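Amidohydrolase (Xanthomonas campestris pv. campestris, PDB 4DZH) probably deaminates adenosine-type nucleosides such as 5'-methylthioadenosine, using a zinc ion held in a TIM-barrel amidohydrolase fold. Local coordinates at residues His228-Ala233 and Gln245-Arg250; Leu261-Met266 and Arg280-Val285. All coordinates share one frame; numbering follows the deposited sequence.

From the N terminus, strand 225-229 comes first and ends in His228-Ala233. Helix 233-243 follows, and the chain turns back so that Gln245-Arg250 meets the end of that strand; this closes the loop of contact 1. Helix 247-254 then leads into strand 261-265, where contact 2 opens. Helix 271-280 returns the chain to Arg280-Val285, and contact 2 closes. The two contacts are in series, neither nested nor crossed. They meet in the parallel sheet, where Thr229 pairs with Val264 and Met266 through the backbone. Contact 1 ties a strand end to a helix start; contact 2 joins two neighbouring barrel strands.

Contact 1: His228-Ala233 and Gln245-Arg250; sequences HTHETA and QRPLAR. With ZN (zinc ion), chain E.
His230 meets the start of helix 247-254 with its imidazole ring. Its NE2 accepts a hydrogen bond from Leu248 N at 3.0 Å, bent to 146° at the hydrogen. The donor is tilted 26° out of the ring plane. Over one ring face lies Leu248 CD1, 4.0 Å from the centroid and almost on the normal, a CH-pi contact. Leu248 thus holds the ring both through its backbone N and through its side chain. Pro247 packs obliquely against the NE2 and CD2 corner, with CD at 3.2 Å from His230 NE2. At the ring edge, Arg246 NH2 comes within 3.5 Å of His230 CE1, the guanidinium turned 67° from the ring. A bend at chi3 folds the Arg246 chain back to that edge. Beside the ring, Thr229 CG2 reaches Leu248 CG at 4.0 Å.

Second-shell bonds position these groups. His230 ND1 is hydrogen-bonded to Gln268 O, so both ring nitrogens are engaged and the rotation of the ring is fixed. This pattern makes ND1 the probable proton carrier. Arg246 NE forms a salt bridge with Glu273.

Two residues before His230, His228 NE2 binds the zinc ion at 2.2 Å, with His79, His81, Asp316 and a water completing the site. His228 ND1 is hydrogen-bonded to His201 O. The contact lies at the C-terminal end of strand 225-229 and in the loop that follows. Helix 233-243 lines it through Val236, helix 271-280 through Glu273, and Ala263 of strand 261-265 touches Thr229.

Contact 2: Leu261-Met266 and Arg280-Val285; sequences LIAVHM and RGVSVV
The His265 ring has Val264 CG1 over one face, 3.6 Å above its plane and over its centre. The ring of His79, a zinc ligand, meets it with planes at about 80°. Val264 in turn packs beside Val285, which binds His265 through the backbone: His265 N donates to Val285 O at 2.9 Å, nearly straight.

Three more bonds join the strands. Ser283 N donates to Leu261 O, and Ala263 N to Ser283 O at 2.8 Å. Val285 N reaches Ala263 O from above the carbonyl plane, 38° out of it.

On the sheet face with Ile262 and Val264, Ile262 CG2 meets Val285 CG2 at 3.5 Å, the two side chains lying alongside and pointing the same way. Ser283 OG, on this face too, is hydrogen-bonded to Asn310. On the face with Ala263, Met266 bends at chi2 (-78°) and chi3, and its CE touches Val284 CG2 at 3.8 Å. Val282 CG1 lies 4.0 Å from Leu261 CD2.

Gly281 closes helix 271-280 in a Schellman motif with positive phi, just before the second strand.

Strand 261-265, helix 271-280 and strand 283-286 make a parallel beta-alpha-beta unit of the TIM barrel. The zinc site lies at the C-terminal ends of the strands, as is usual in TIM-barrel amidohydrolases. His265 sits beside it and touches Asp316, a zinc ligand, and Glu231.

Contact 1: His228-Ala233 and Gln245-Arg250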
loop_
_atom_site.group_PDB
_atom_site.type_symbol
_atom_site.label_atom_id
_atom_site.label_comp_id
_atom_site.label_asym_id
_atom_site.label_seq_id
_atom_site.Cartn_x
_atom_site.Cartn_y
_atom_site.Cartn_z
ATOM N N HIS A 228 17.928 -15.859 4.653
ATOM C CA HIS A 228 16.658 -15.847 5.395
ATOM C C HIS A 228 16.885 -16.297 6.831
ATOM O O HIS A 228 17.311 -17.445 7.045
ATOM C CB HIS A 228 15.614 -16.778 4.774
ATOM C CG HIS A 228 15.248 -16.469 3.353
ATOM N ND1 HIS A 228 15.584 -17.315 2.323
ATOM C CD2 HIS A 228 14.477 -15.494 2.808
ATOM C CE1 HIS A 228 15.073 -16.854 1.195
ATOM N NE2 HIS A 228 14.398 -15.750 1.454
ATOM N N THR A 229 16.573 -15.449 7.809
ATOM C CA THR A 229 16.923 -15.752 9.210
ATOM C C THR A 229 15.779 -15.449 10.183
ATOM O O THR A 229 15.287 -14.312 10.247
ATOM C CB THR A 229 18.145 -14.918 9.631
ATOM O OG1 THR A 229 19.213 -15.076 8.690
ATOM C CG2 THR A 229 18.673 -15.337 11.042
ATOM N N HIS A 230 15.361 -16.435 10.991
ATOM C CA HIS A 230 14.322 -16.189 12.004
ATOM C C HIS A 230 13.013 -15.635 11.402
ATOM O O HIS A 230 12.346 -14.739 11.962
ATOM C CB HIS A 230 14.820 -15.278 13.153
ATOM C CG HIS A 230 15.671 -15.992 14.160
ATOM N ND1 HIS A 230 15.573 -15.737 15.511
ATOM C CD2 HIS A 230 16.642 -16.925 14.012
ATOM C CE1 HIS A 230 16.438 -16.506 16.160
ATOM N NE2 HIS A 230 17.100 -17.230 15.274
ATOM N N GLU A 231 12.643 -16.198 10.261
ATOM C CA GLU A 231 11.461 -15.763 9.565
ATOM C C GLU A 231 10.171 -16.228 10.261
ATOM O O GLU A 231 9.135 -15.565 10.217
ATOM C CB GLU A 231 11.514 -16.245 8.101
ATOM C CG GLU A 231 10.275 -15.771 7.325
ATOM C CD GLU A 231 10.288 -16.148 5.862
ATOM O OE1 GLU A 231 11.110 -16.999 5.483
ATOM O OE2 GLU A 231 9.481 -15.548 5.096
ATOM N N THR A 232 10.223 -17.392 10.935
ATOM C CA THR A 232 8.998 -17.933 11.505
ATOM C C THR A 232 9.249 -18.543 12.884
ATOM O O THR A 232 10.389 -18.932 13.181
ATOM C CB THR A 232 8.333 -19.020 10.613
ATOM O OG1 THR A 232 9.173 -20.169 10.517
ATOM C CG2 THR A 232 8.046 -18.507 9.195
ATOM N N ALA A 233 8.205 -18.551 13.709
ATOM C CA ALA A 233 8.178 -19.297 14.960
ATOM C C ALA A 233 8.595 -20.748 14.752
ATOM O O ALA A 233 9.367 -21.287 15.568
ATOM C CB ALA A 233 6.778 -19.230 15.594
ATOM N N GLN A 245 19.401 -25.168 20.077
ATOM C CA GLN A 245 19.803 -23.761 20.028
ATOM C C GLN A 245 18.864 -22.981 19.078
ATOM O O GLN A 245 18.449 -23.537 18.071
ATOM C CB GLN A 245 21.158 -23.707 19.317
ATOM C CG GLN A 245 22.316 -23.373 20.191
ATOM C CD GLN A 245 23.621 -23.342 19.440
ATOM O OE1 GLN A 245 23.805 -24.002 18.397
ATOM N NE2 GLN A 245 24.555 -22.562 19.964
ATOM N N ARG A 246 18.577 -21.715 19.367
ATOM C CA ARG A 246 17.908 -20.837 18.390
ATOM C C ARG A 246 18.814 -20.718 17.158
ATOM O O ARG A 246 20.032 -20.863 17.264
ATOM C CB ARG A 246 17.665 -19.430 18.955
ATOM C CG ARG A 246 16.660 -19.297 20.090
ATOM C CD ARG A 246 16.817 -17.935 20.793
ATOM N NE ARG A 246 16.446 -16.762 19.968
ATOM C CZ ARG A 246 15.198 -16.348 19.798
ATOM N NH1 ARG A 246 14.215 -17.054 20.361
ATOM N NH2 ARG A 246 14.925 -15.243 19.062
ATOM N N PRO A 247 18.238 -20.403 15.970
ATOM C CA PRO A 247 19.111 -20.366 14.788
ATOM C C PRO A 247 20.218 -19.308 14.890
ATOM O O PRO A 247 21.332 -19.594 14.473
ATOM C CB PRO A 247 18.139 -20.037 13.629
ATOM C CG PRO A 247 16.843 -20.577 14.078
ATOM C CD PRO A 247 16.810 -20.403 15.608
ATOM N N LEU A 248 19.931 -18.125 15.427
ATOM C CA LEU A 248 20.988 -17.119 15.524
ATOM C C LEU A 248 22.149 -17.614 16.407
ATOM O O LEU A 248 23.313 -17.332 16.121
ATOM C CB LEU A 248 20.424 -15.765 15.978
ATOM C CG LEU A 248 19.984 -14.846 14.828
ATOM C CD1 LEU A 248 19.155 -13.709 15.398
ATOM C CD2 LEU A 248 21.247 -14.383 14.055
ATOM N N ALA A 249 21.833 -18.367 17.460
ATOM C CA ALA A 249 22.873 -18.957 18.313
ATOM C C ALA A 249 23.747 -19.951 17.542
ATOM O O ALA A 249 24.988 -19.941 17.652
ATOM C CB ALA A 249 22.235 -19.624 19.535
ATOM N N ARG A 250 23.104 -20.824 16.765
ATOM C CA ARG A 250 23.833 -21.744 15.891
ATOM C C ARG A 250 24.677 -21.038 14.821
ATOM O O ARG A 250 25.823 -21.403 14.588
ATOM C CB ARG A 250 22.889 -22.746 15.234
ATOM C CG ARG A 250 23.482 -23.484 14.037
ATOM C CD ARG A 250 22.476 -24.492 13.458
ATOM N NE ARG A 250 23.033 -25.172 12.302
ATOM C CZ ARG A 250 22.497 -25.130 11.090
ATOM N NH1 ARG A 250 21.374 -24.449 10.911
ATOM N NH2 ARG A 250 23.087 -25.757 10.058
HETATM ZN ZN ZN E . 12.878 -14.577 0.444
HETATM O O HOH W 1 11.532 -15.151 1.841
#

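Contact 2: Leu261-Met266 and Arg280-Val285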
loop_
_atom_site.group_PDB
_atom_site.type_symbol
_atom_site.label_atom_id
_atom_site.label_comp_id
_atom_site.label_asym_id
_atom_site.label_seq_id
_atom_site.Cartn_x
_atom_site.Cartn_y
_atom_site.Cartn_z
ATOM N N LEU A 261 26.933 -10.336 7.119
ATOM C CA LEU A 261 25.614 -10.979 7.144
ATOM C C LEU A 261 24.486 -10.027 6.815
ATOM O O LEU A 261 24.304 -9.016 7.484
ATOM C CB LEU A 261 25.319 -11.617 8.505
ATOM C CG LEU A 261 24.012 -12.419 8.654
ATOM C CD1 LEU A 261 23.913 -13.582 7.628
ATOM C CD2 LEU A 261 23.799 -12.950 10.094
ATOM N N ILE A 262 23.704 -10.393 5.808
ATOM C CA ILE A 262 22.445 -9.721 5.520
ATOM C C ILE A 262 21.330 -10.655 5.975
ATOM O O ILE A 262 21.066 -11.675 5.318
ATOM C CB ILE A 262 22.308 -9.457 3.998
ATOM C CG1 ILE A 262 23.564 -8.788 3.427
ATOM C CG2 ILE A 262 21.032 -8.651 3.732
ATOM C CD1 ILE A 262 23.611 -8.754 1.871
ATOM N N ALA A 263 20.689 -10.343 7.105
ATOM C CA ALA A 263 19.722 -11.241 7.710
ATOM C C ALA A 263 18.319 -10.821 7.321
ATOM O O ALA A 263 17.843 -9.755 7.720
ATOM C CB ALA A 263 19.862 -11.201 9.242
ATOM N N VAL A 264 17.641 -11.677 6.580
ATOM C CA VAL A 264 16.328 -11.300 6.033
ATOM C C VAL A 264 15.169 -11.794 6.892
ATOM O O VAL A 264 15.178 -12.929 7.403
ATOM C CB VAL A 264 16.207 -11.842 4.610
ATOM C CG1 VAL A 264 14.894 -11.348 3.963
ATOM C CG2 VAL A 264 17.422 -11.364 3.789
ATOM N N HIS A 265 14.204 -10.912 7.115
ATOM C CA HIS A 265 12.928 -11.194 7.807
ATOM C C HIS A 265 13.005 -10.906 9.286
ATOM O O HIS A 265 12.471 -9.922 9.777
ATOM C CB HIS A 265 12.323 -12.572 7.493
ATOM C CG HIS A 265 11.971 -12.761 6.036
ATOM N ND1 HIS A 265 11.087 -11.938 5.358
ATOM C CD2 HIS A 265 12.364 -13.705 5.140
ATOM C CE1 HIS A 265 10.959 -12.359 4.106
ATOM N NE2 HIS A 265 11.744 -13.414 3.941
ATOM N N MET A 266 13.675 -11.802 9.988
ATOM C CA MET A 266 14.018 -11.551 11.384
ATOM C C MET A 266 12.776 -11.146 12.196
ATOM O O MET A 266 12.819 -10.135 12.927
ATOM C CB MET A 266 15.156 -10.502 11.433
ATOM C CG MET A 266 16.488 -10.961 10.819
ATOM S SD MET A 266 17.368 -12.064 11.964
ATOM C CE MET A 266 18.499 -10.863 12.717
ATOM N N ARG A 280 28.137 -6.565 15.795
ATOM C CA ARG A 280 28.836 -7.314 14.755
ATOM C C ARG A 280 28.694 -6.746 13.357
ATOM O O ARG A 280 29.328 -7.258 12.424
ATOM C CB ARG A 280 28.330 -8.738 14.725
ATOM C CG ARG A 280 28.562 -9.433 16.029
ATOM C CD ARG A 280 29.998 -9.873 16.123
ATOM N NE ARG A 280 30.117 -10.748 17.281
ATOM C CZ ARG A 280 29.935 -12.060 17.233
ATOM N NH1 ARG A 280 29.680 -12.663 16.071
ATOM N NH2 ARG A 280 30.044 -12.776 18.351
ATOM N N GLY A 281 27.870 -5.711 13.207
ATOM C CA GLY A 281 27.702 -5.061 11.920
ATOM C C GLY A 281 26.735 -5.780 10.988
ATOM O O GLY A 281 26.902 -5.743 9.760
ATOM N N VAL A 282 25.763 -6.472 11.568
ATOM C CA VAL A 282 24.820 -7.229 10.758
ATOM C C VAL A 282 23.776 -6.276 10.201
ATOM O O VAL A 282 23.339 -5.345 10.914
ATOM C CB VAL A 282 24.084 -8.255 11.599
ATOM C CG1 VAL A 282 23.083 -9.046 10.751
ATOM C CG2 VAL A 282 25.103 -9.242 12.212
ATOM N N SER A 283 23.380 -6.488 8.934
ATOM C CA SER A 283 22.204 -5.767 8.408
ATOM C C SER A 283 20.950 -6.634 8.466
ATOM O O SER A 283 20.995 -7.839 8.230
ATOM C CB SER A 283 22.432 -5.290 6.981
ATOM O OG SER A 283 23.480 -4.339 6.898
ATOM N N VAL A 284 19.819 -6.015 8.782
ATOM C CA VAL A 284 18.530 -6.707 8.754
ATOM C C VAL A 284 17.733 -6.145 7.571
ATOM O O VAL A 284 17.600 -4.914 7.427
ATOM C CB VAL A 284 17.752 -6.539 10.077
ATOM C CG1 VAL A 284 16.378 -7.094 9.965
ATOM C CG2 VAL A 284 18.481 -7.336 11.184
ATOM N N VAL A 285 17.218 -7.039 6.739
ATOM C CA VAL A 285 16.225 -6.620 5.716
ATOM C C VAL A 285 14.804 -6.950 6.174
ATOM O O VAL A 285 14.429 -8.116 6.389
ATOM C CB VAL A 285 16.487 -7.314 4.391
ATOM C CG1 VAL A 285 15.450 -6.786 3.374
ATOM C CG2 VAL A 285 17.923 -7.040 3.917
#